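Local coordinates for protein carboxylesterase (Uncultured bacterium, PDB 5GMX) that hydrolyses carboxylic esters and also shows activity toward oxyimino cephalosporins, as a family VIII carboxylesterase built on the serine beta-lactamase fold, at residues A[47-52]-A[271-276]; A[316-321]-A[369-374]; A[357-362]-A[381-386]. All coordinates share one frame; numbering follows the deposited sequence.

Interaction 1 of 3, residues A[47-52]-A[271-276]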
loop_
_atom_site.group_PDB
_atom_site.type_symbol
_atom_site.label_atom_id
_atom_site.label_comp_id
_atom_site.label_asym_id
_atom_site.label_seq_id
_atom_site.Cartn_x
_atom_site.Cartn_y
_atom_site.Cartn_z
ATOM N N ASP A 47 -1.730 -15.820 11.961
ATOM C CA ASP A 47 -0.638 -15.836 11.003
ATOM C C ASP A 47 -0.758 -17.124 10.191
ATOM O O ASP A 47 -0.280 -18.174 10.610
ATOM C CB ASP A 47 0.707 -15.743 11.735
ATOM C CG ASP A 47 1.909 -15.789 10.794
ATOM O OD1 ASP A 47 1.722 -15.736 9.558
ATOM O OD2 ASP A 47 3.054 -15.854 11.300
ATOM N N LEU A 48 -1.408 -17.030 9.037
ATOM C CA LEU A 48 -1.787 -18.197 8.256
ATOM C C LEU A 48 -1.321 -18.110 6.807
ATOM O O LEU A 48 -1.179 -17.023 6.249
ATOM C CB LEU A 48 -3.308 -18.377 8.278
ATOM C CG LEU A 48 -3.987 -18.565 9.636
ATOM C CD1 LEU A 48 -5.490 -18.505 9.458
ATOM C CD2 LEU A 48 -3.559 -19.871 10.320
ATOM N N TRP A 49 -1.088 -19.265 6.200
ATOM C CA TRP A 49 -0.859 -19.315 4.759
ATOM C C TRP A 49 -1.299 -20.670 4.233
ATOM O O TRP A 49 -1.661 -21.558 5.011
ATOM C CB TRP A 49 0.608 -19.028 4.408
ATOM C CG TRP A 49 1.586 -20.015 4.966
ATOM C CD1 TRP A 49 2.103 -21.122 4.335
ATOM C CD2 TRP A 49 2.152 -20.002 6.280
ATOM N NE1 TRP A 49 2.965 -21.788 5.180
ATOM C CE2 TRP A 49 3.009 -21.124 6.380
ATOM C CE3 TRP A 49 2.026 -19.143 7.379
ATOM C CZ2 TRP A 49 3.731 -21.414 7.544
ATOM C CZ3 TRP A 49 2.747 -19.433 8.540
ATOM C CH2 TRP A 49 3.584 -20.561 8.611
ATOM N N GLY A 50 -1.302 -20.815 2.916
ATOM C CA GLY A 50 -1.703 -22.065 2.305
ATOM C C GLY A 50 -1.624 -22.039 0.794
ATOM O O GLY A 50 -1.415 -20.981 0.186
ATOM N N GLY A 51 -1.786 -23.211 0.189
ATOM C CA GLY A 51 -1.803 -23.338 -1.253
ATOM C C GLY A 51 -0.424 -23.325 -1.870
ATOM O O GLY A 51 0.557 -23.720 -1.238
ATOM N N PHE A 52 -0.340 -22.847 -3.105
ATOM C CA PHE A 52 0.889 -22.978 -3.876
ATOM C C PHE A 52 1.421 -21.649 -4.382
ATOM O O PHE A 52 0.679 -20.688 -4.542
ATOM C CB PHE A 52 0.662 -23.940 -5.042
ATOM C CG PHE A 52 0.174 -25.297 -4.612
ATOM C CD1 PHE A 52 -1.182 -25.562 -4.517
ATOM C CD2 PHE A 52 1.074 -26.295 -4.274
ATOM C CE1 PHE A 52 -1.631 -26.801 -4.108
ATOM C CE2 PHE A 52 0.631 -27.541 -3.864
ATOM C CZ PHE A 52 -0.725 -27.794 -3.782
ATOM N N ASN A 271 3.875 -10.099 2.290
ATOM C CA ASN A 271 2.851 -11.093 2.587
ATOM C C ASN A 271 1.918 -10.560 3.662
ATOM O O ASN A 271 2.134 -9.459 4.180
ATOM C CB ASN A 271 3.487 -12.414 3.025
ATOM C CG ASN A 271 4.533 -12.225 4.112
ATOM O OD1 ASN A 271 4.317 -11.487 5.076
ATOM N ND2 ASN A 271 5.674 -12.890 3.961
ATOM N N GLY A 272 0.908 -11.350 4.015
ATOM C CA GLY A 272 -0.095 -10.941 4.986
ATOM C C GLY A 272 0.470 -10.596 6.351
ATOM O O GLY A 272 -0.029 -9.694 7.029
ATOM N N ARG A 273 1.518 -11.305 6.759
ATOM C CA ARG A 273 2.130 -11.063 8.064
ATOM C C ARG A 273 2.809 -9.692 8.145
ATOM O O ARG A 273 2.633 -8.974 9.130
ATOM C CB ARG A 273 3.142 -12.166 8.401
ATOM C CG ARG A 273 3.797 -12.005 9.776
ATOM C CD ARG A 273 4.587 -13.253 10.178
ATOM N NE ARG A 273 5.485 -13.655 9.110
ATOM C CZ ARG A 273 5.354 -14.766 8.391
ATOM N NH1 ARG A 273 4.372 -15.624 8.640
ATOM N NH2 ARG A 273 6.220 -15.020 7.423
ATOM N N GLY A 274 3.576 -9.324 7.118
ATOM C CA GLY A 274 4.249 -8.030 7.106
ATOM C C GLY A 274 3.262 -6.870 7.140
ATOM O O GLY A 274 3.394 -5.912 7.940
ATOM N N ILE A 275 2.245 -6.982 6.286
ATOM C CA ILE A 275 1.186 -5.983 6.191
ATOM C C ILE A 275 0.465 -5.827 7.523
ATOM O O ILE A 275 0.253 -4.706 8.006
ATOM C CB ILE A 275 0.167 -6.359 5.100
ATOM C CG1 ILE A 275 0.852 -6.443 3.737
ATOM C CG2 ILE A 275 -0.979 -5.363 5.063
ATOM C CD1 ILE A 275 -0.032 -7.062 2.657
ATOM N N ALA A 276 0.101 -6.962 8.114
ATOM C CA ALA A 276 -0.635 -6.956 9.368
ATOM C C ALA A 276 0.206 -6.404 10.506
ATOM O O ALA A 276 -0.335 -5.856 11.455
ATOM C CB ALA A 276 -1.110 -8.357 9.715
#

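Interaction 2 of 3, residues A[316-321]-A[369-374]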
loop_
_atom_site.group_PDB
_atom_site.type_symbol
_atom_site.label_atom_id
_atom_site.label_comp_id
_atom_site.label_asym_id
_atom_site.label_seq_id
_atom_site.Cartn_x
_atom_site.Cartn_y
_atom_site.Cartn_z
ATOM N N VAL A 316 -15.230 6.474 -8.920
ATOM C CA VAL A 316 -16.211 6.474 -7.843
ATOM C C VAL A 316 -15.820 7.475 -6.774
ATOM O O VAL A 316 -14.724 8.034 -6.808
ATOM C CB VAL A 316 -16.370 5.077 -7.201
ATOM C CG1 VAL A 316 -16.886 4.080 -8.241
ATOM C CG2 VAL A 316 -15.058 4.602 -6.585
ATOM N N ARG A 317 -16.714 7.708 -5.823
ATOM C CA ARG A 317 -16.396 8.615 -4.732
ATOM C C ARG A 317 -15.337 7.982 -3.823
ATOM O O ARG A 317 -15.573 6.946 -3.212
ATOM C CB ARG A 317 -17.637 8.957 -3.923
ATOM C CG ARG A 317 -18.737 9.625 -4.698
ATOM C CD ARG A 317 -19.827 10.089 -3.748
ATOM N NE ARG A 317 -19.364 11.178 -2.893
ATOM C CZ ARG A 317 -19.608 11.261 -1.588
ATOM N NH1 ARG A 317 -20.300 10.307 -0.979
ATOM N NH2 ARG A 317 -19.153 12.294 -0.890
HETATM N N MSE A 318 -14.164 8.600 -3.752
HETATM C CA MSE A 318 -13.115 8.148 -2.862
HETATM C C MSE A 318 -13.021 9.103 -1.696
HETATM O O MSE A 318 -13.153 10.331 -1.859
HETATM C CB MSE A 318 -11.774 8.052 -3.587
HETATM C CG MSE A 318 -11.769 7.079 -4.743
HETATM SE SE MSE A 318 -11.981 5.241 -4.065
HETATM C CE MSE A 318 -10.259 5.074 -3.148
ATOM N N ARG A 319 -12.816 8.518 -0.521
ATOM C CA ARG A 319 -12.607 9.259 0.706
ATOM C C ARG A 319 -11.127 9.202 1.081
ATOM O O ARG A 319 -10.668 8.244 1.709
ATOM C CB ARG A 319 -13.482 8.693 1.822
ATOM C CG ARG A 319 -13.498 9.533 3.071
ATOM C CD ARG A 319 -14.382 8.904 4.119
ATOM N NE ARG A 319 -14.180 9.529 5.421
ATOM C CZ ARG A 319 -14.211 8.878 6.575
ATOM N NH1 ARG A 319 -14.442 7.569 6.601
ATOM N NH2 ARG A 319 -14.019 9.545 7.704
ATOM N N TRP A 320 -10.390 10.231 0.677
ATOM C CA TRP A 320 -8.940 10.270 0.826
ATOM C C TRP A 320 -8.480 11.026 2.067
ATOM O O TRP A 320 -8.956 12.151 2.360
ATOM C CB TRP A 320 -8.286 10.926 -0.401
ATOM C CG TRP A 320 -8.376 10.160 -1.686
ATOM C CD1 TRP A 320 -9.053 10.536 -2.817
ATOM C CD2 TRP A 320 -7.741 8.915 -1.998
ATOM N NE1 TRP A 320 -8.890 9.596 -3.803
ATOM C CE2 TRP A 320 -8.094 8.588 -3.329
ATOM C CE3 TRP A 320 -6.915 8.039 -1.283
ATOM C CZ2 TRP A 320 -7.651 7.426 -3.956
ATOM C CZ3 TRP A 320 -6.476 6.883 -1.908
ATOM C CH2 TRP A 320 -6.847 6.587 -3.232
ATOM N N SER A 321 -7.531 10.407 2.766
ATOM C CA SER A 321 -6.747 11.080 3.787
ATOM C C SER A 321 -5.360 11.381 3.216
ATOM O O SER A 321 -5.164 11.350 1.997
ATOM C CB SER A 321 -6.639 10.222 5.053
ATOM O OG SER A 321 -5.908 9.032 4.810
ATOM N N ASN A 369 -10.792 -6.508 -9.509
ATOM C CA ASN A 369 -11.109 -5.463 -8.532
ATOM C C ASN A 369 -9.824 -4.780 -8.048
ATOM O O ASN A 369 -8.739 -5.364 -8.105
ATOM C CB ASN A 369 -11.891 -6.030 -7.336
ATOM C CG ASN A 369 -11.104 -7.079 -6.556
ATOM O OD1 ASN A 369 -10.295 -6.745 -5.688
ATOM N ND2 ASN A 369 -11.346 -8.351 -6.858
ATOM N N ILE A 370 -9.948 -3.540 -7.583
ATOM C CA ILE A 370 -8.812 -2.840 -6.987
ATOM C C ILE A 370 -9.064 -2.558 -5.502
ATOM O O ILE A 370 -8.186 -2.050 -4.795
ATOM C CB ILE A 370 -8.492 -1.527 -7.741
ATOM C CG1 ILE A 370 -9.689 -0.574 -7.721
ATOM C CG2 ILE A 370 -8.079 -1.833 -9.172
ATOM C CD1 ILE A 370 -9.307 0.877 -7.954
ATOM N N PHE A 371 -10.276 -2.890 -5.052
ATOM C CA PHE A 371 -10.606 -2.975 -3.630
ATOM C C PHE A 371 -11.925 -3.739 -3.431
ATOM O O PHE A 371 -12.769 -3.783 -4.331
ATOM C CB PHE A 371 -10.678 -1.577 -2.985
ATOM C CG PHE A 371 -11.584 -0.607 -3.704
ATOM C CD1 PHE A 371 -12.959 -0.646 -3.521
ATOM C CD2 PHE A 371 -11.051 0.370 -4.535
ATOM C CE1 PHE A 371 -13.791 0.252 -4.176
ATOM C CE2 PHE A 371 -11.877 1.270 -5.192
ATOM C CZ PHE A 371 -13.248 1.212 -5.013
ATOM N N GLY A 372 -12.085 -4.354 -2.260
ATOM C CA GLY A 372 -13.328 -5.027 -1.898
ATOM C C GLY A 372 -13.549 -6.427 -2.450
ATOM O O GLY A 372 -14.679 -6.794 -2.761
ATOM N N ASP A 373 -12.479 -7.211 -2.570
ATOM C CA ASP A 373 -12.576 -8.623 -2.965
ATOM C C ASP A 373 -13.389 -9.453 -1.953
ATOM O O ASP A 373 -13.228 -9.272 -0.743
ATOM C CB ASP A 373 -11.170 -9.219 -3.122
ATOM C CG ASP A 373 -11.168 -10.564 -3.842
ATOM O OD1 ASP A 373 -11.681 -11.557 -3.279
ATOM O OD2 ASP A 373 -10.627 -10.634 -4.967
ATOM N N PRO A 374 -14.261 -10.359 -2.451
ATOM C CA PRO A 374 -15.073 -11.302 -1.659
ATOM C C PRO A 374 -14.279 -12.097 -0.611
ATOM O O PRO A 374 -14.761 -12.294 0.513
ATOM C CB PRO A 374 -15.635 -12.253 -2.721
ATOM C CG PRO A 374 -15.709 -11.432 -3.943
ATOM C CD PRO A 374 -14.578 -10.445 -3.890
#

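Interaction 3 of 3, residues A[357-362]-A[381-386]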
loop_
_atom_site.group_PDB
_atom_site.type_symbol
_atom_site.label_atom_id
_atom_site.label_comp_id
_atom_site.label_asym_id
_atom_site.label_seq_id
_atom_site.Cartn_x
_atom_site.Cartn_y
_atom_site.Cartn_z
ATOM N N LEU A 357 -7.123 -3.159 15.936
ATOM C CA LEU A 357 -6.993 -4.297 15.036
ATOM C C LEU A 357 -6.273 -3.897 13.752
ATOM O O LEU A 357 -6.617 -2.899 13.136
ATOM C CB LEU A 357 -8.383 -4.858 14.712
ATOM C CG LEU A 357 -8.592 -6.003 13.714
ATOM C CD1 LEU A 357 -9.847 -6.789 14.085
ATOM C CD2 LEU A 357 -8.721 -5.492 12.274
ATOM N N GLY A 358 -5.275 -4.673 13.349
ATOM C CA GLY A 358 -4.640 -4.469 12.062
ATOM C C GLY A 358 -4.764 -5.748 11.261
ATOM O O GLY A 358 -4.685 -6.837 11.817
HETATM N N MSE A 359 -4.948 -5.635 9.956
HETATM C CA MSE A 359 -5.168 -6.828 9.153
HETATM C C MSE A 359 -4.427 -6.757 7.832
HETATM O O MSE A 359 -4.375 -5.691 7.197
HETATM C CB MSE A 359 -6.665 -7.037 8.898
HETATM C CG MSE A 359 -6.962 -8.317 8.121
HETATM SE SE MSE A 359 -8.875 -8.623 7.733
HETATM C CE MSE A 359 -9.591 -8.330 9.526
ATOM N N GLY A 360 -3.870 -7.893 7.412
ATOM C CA GLY A 360 -3.142 -7.956 6.156
ATOM C C GLY A 360 -3.463 -9.190 5.332
ATOM O O GLY A 360 -3.634 -10.279 5.874
ATOM N N TYR A 361 -3.538 -9.029 4.013
ATOM C CA TYR A 361 -3.867 -10.159 3.151
ATOM C C TYR A 361 -3.200 -10.025 1.782
ATOM O O TYR A 361 -3.301 -8.974 1.119
ATOM C CB TYR A 361 -5.390 -10.291 3.040
ATOM C CG TYR A 361 -5.880 -11.306 2.033
ATOM C CD1 TYR A 361 -5.503 -12.646 2.110
ATOM C CD2 TYR A 361 -6.769 -10.932 1.038
ATOM C CE1 TYR A 361 -5.961 -13.575 1.178
ATOM C CE2 TYR A 361 -7.254 -11.847 0.126
ATOM C CZ TYR A 361 -6.832 -13.157 0.184
ATOM O OH TYR A 361 -7.318 -14.032 -0.751
ATOM N N ALA A 362 -2.475 -11.071 1.383
ATOM C CA ALA A 362 -1.747 -11.039 0.108
ATOM C C ALA A 362 -1.773 -12.405 -0.569
ATOM O O ALA A 362 -1.525 -13.423 0.074
ATOM C CB ALA A 362 -0.308 -10.579 0.320
ATOM N N GLU A 381 -15.396 -10.183 7.904
ATOM C CA GLU A 381 -16.584 -10.520 8.678
ATOM C C GLU A 381 -16.233 -11.525 9.784
ATOM O O GLU A 381 -16.630 -11.357 10.957
ATOM C CB GLU A 381 -17.691 -11.080 7.777
ATOM C CG GLU A 381 -19.077 -10.977 8.422
ATOM C CD GLU A 381 -20.090 -11.962 7.859
ATOM O OE1 GLU A 381 -20.177 -12.086 6.618
ATOM O OE2 GLU A 381 -20.814 -12.600 8.662
ATOM N N ALA A 382 -15.460 -12.547 9.421
ATOM C CA ALA A 382 -15.057 -13.556 10.402
ATOM C C ALA A 382 -14.291 -12.910 11.546
ATOM O O ALA A 382 -14.554 -13.187 12.708
ATOM C CB ALA A 382 -14.223 -14.637 9.749
ATOM N N ALA A 383 -13.347 -12.041 11.201
ATOM C CA ALA A 383 -12.516 -11.384 12.194
ATOM C C ALA A 383 -13.337 -10.563 13.174
ATOM O O ALA A 383 -13.058 -10.574 14.371
ATOM C CB ALA A 383 -11.486 -10.509 11.520
ATOM N N TYR A 384 -14.343 -9.842 12.678
ATOM C CA TYR A 384 -15.128 -9.023 13.600
ATOM C C TYR A 384 -16.196 -9.816 14.352
ATOM O O TYR A 384 -16.781 -9.310 15.311
ATOM C CB TYR A 384 -15.755 -7.833 12.874
ATOM C CG TYR A 384 -14.767 -6.692 12.726
ATOM C CD1 TYR A 384 -14.593 -5.764 13.748
ATOM C CD2 TYR A 384 -13.976 -6.569 11.588
ATOM C CE1 TYR A 384 -13.673 -4.727 13.633
ATOM C CE2 TYR A 384 -13.057 -5.528 11.458
ATOM C CZ TYR A 384 -12.913 -4.619 12.486
ATOM O OH TYR A 384 -12.012 -3.597 12.369
ATOM N N ARG A 385 -16.446 -11.057 13.946
ATOM C CA ARG A 385 -17.283 -11.921 14.780
ATOM C C ARG A 385 -16.591 -12.364 16.072
ATOM O O ARG A 385 -17.248 -12.741 17.041
ATOM C CB ARG A 385 -17.719 -13.156 13.999
ATOM C CG ARG A 385 -18.959 -12.948 13.178
ATOM C CD ARG A 385 -19.473 -14.268 12.656
ATOM N NE ARG A 385 -19.672 -15.259 13.711
ATOM C CZ ARG A 385 -19.937 -16.536 13.460
ATOM N NH1 ARG A 385 -20.027 -16.941 12.201
ATOM N NH2 ARG A 385 -20.113 -17.401 14.454
ATOM N N CYS A 386 -15.263 -12.317 16.085
ATOM C CA CYS A 386 -14.489 -12.817 17.218
ATOM C C CYS A 386 -14.239 -11.773 18.306
ATOM O O CYS A 386 -13.503 -12.031 19.261
ATOM C CB CYS A 386 -13.151 -13.370 16.720
ATOM S SG CYS A 386 -13.313 -14.774 15.589
#

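Interaction 1 of 3, residues A[47-52]-A[271-276]
Arg273 NH1 faces both carboxylate oxygens of Asp47, 2.8 Å from OD1 and 3.0 Å from OD2. The bond to OD1 is short but bent and engages the syn lone pair of that oxygen, with the oxygen lying 19° out of the guanidinium plane; the second bond is weak. One nitrogen thus bridges both oxygens, unlike the bidentate pairing in which two guanidinium nitrogens face two oxygens side by side, and the carboxylate and guanidinium planes are turned 64° apart. Asp47 reaches out from strand 43-51 with CG anti to its backbone N (chi1 179°), while the Arg273 chain leaves the first turn of helix 272-283 extended and bends at its third torsion, which turns the guanidinium toward the strand.

The other guanidinium nitrogens are held as well: NE forms a salt bridge with Asp200 and NH2 a hydrogen bond with Ser63 O, so the rotation of the group is fixed. Two carboxylates around one arginine would be expected to stabilise its positive charge. Beside it, Trp49 runs alongside in the same direction with its ring nearly perpendicular to the guanidinium, and CZ3 comes to 4.1 Å from NH1.

The start of the helix is also secured. Asn271 is its N-cap, and OD1 accepts from Gly274 N at 3.1 Å, while ND2 binds Thr65 O and the other oxygen of Asp200. Asp200 therefore ties the capping residue to Arg273. A little further along, Ile275 packs on helix 72-86, whose beginning carries the probable SxxK nucleophile motif. The contact is a partly exposed salt bridge joining the edge region of the central antiparallel sheet to an N-capped helix, within the mixed alpha/beta architecture of the serine beta-lactamase fold.

Interaction 2 of 3, residues A[316-321]-A[369-374]
Selenium meets an aromatic ring here: Met318, deposited as selenomethionine, brings SE to 4.1 Å from Phe371 CE2. SE lies 5.0 Å from the ring centroid and 47° off the ring normal, an oblique version of the Met-aromatic contact. The two side chains run antiparallel to one another and overlap at their ends. A bend at the second torsion of Met318 brings selenium alongside the phenyl ring, and another at the third turns the terminal methyl to Trp320 of the same strand; Met318 CE stands 3.5 Å above the plane of the Trp320 ring, toward its rim.

Val316 and Phe371 reach toward each other from their two segments, and Val316 CG2 meets Phe371 CZ at the ring edge, near the ring plane, at 4.2 Å. The backbones stay far apart, with 11.4 Å between the CA atoms of Met318 and Phe371, so side chains alone span the distance. Phe371 holds CG between its backbone N and carbonyl carbon (chi1 53°), a position that carries the ring out of its loop toward strand 317-320.

The loop ahead of helix 374-385 is braced within itself. Asn369 ND2 donates to Asp373 OD2 at 3.1 Å, meeting that oxygen from above the carboxylate plane. Asp373 is also the N-cap of the helix and forms a salt bridge with Arg375.

Phe371 also packs on Ser342 of strand 339-342, and its side chain lies about 7 Å from the bound phenylmethanesulfonic acid, so the contact borders the active-site region. With apolar packing and one oblique Met-aromatic contact between them, the loop 369-374 and the start of strand 317-320 are joined over a small area, a link that probably imposes little directional restraint on either part.

Interaction 3 of 3, residues A[357-362]-A[381-386]
Strand 357-363 and the last turns of helix 374-385 approach most closely in backbone terms at Met359 and Ala383, whose CA atoms stand 9.2 Å apart, a spacing bridged by side chains. Met359, a selenomethionine, extends straight from the strand, its first two torsions both near 180° (chi1 -177°), and bends only at its last torsion. That bend delivers the methyl CE to Ala383 CB at 3.5 Å, a tight meeting of two methyl groups. The small alanine lets the long side chain lie close against the helix, and Ile380, one turn earlier, touches Met359 as well.

In the serine beta-lactamase fold, this is where the C-terminal helix covers one face of the central antiparallel sheet. Strands 33-40 and 348-352 flank the strand, and Leu38 and Phe350 pack against both Leu357 and Met359.

Leu357 meets the aromatic residue that follows Ala383. Its CD1 lies 4.1 Å above one face of the Tyr384 ring, offset toward the rim and nearest to CZ, in an apolar methyl-over-ring contact. The other branch, CD2, comes to 3.8 Å from Tyr384 OH. That hydroxyl is hydrogen-bonded to Asp352 OD2, which ties the far end of the ring to the region of the neighbouring strand, while Pro334 and Phe350 also touch Tyr384.

How the interactions relate
Interactions 1 and 3 both reach the seven-stranded sheet, but with helices on opposite faces of it. Helix 272-283 packs against strand 357-363 at Gly360, where Ile275 CG2 comes to 3.5 Å from Gly360 CA, while helix 374-385 covers the side bearing Met359. Their chemistry follows their place: interaction 3 is buried and apolar, whereas interaction 1 lies near the surface and depends on charge. Interaction 2 is partly buried and smallest in area, also apolar, a side-chain bridge from the short two-stranded sheet to the loop that leads into the helix of interaction 3. It stands about 12 Å from interaction 1 and about 6 Å from interaction 3, nearest atoms, and touches neither.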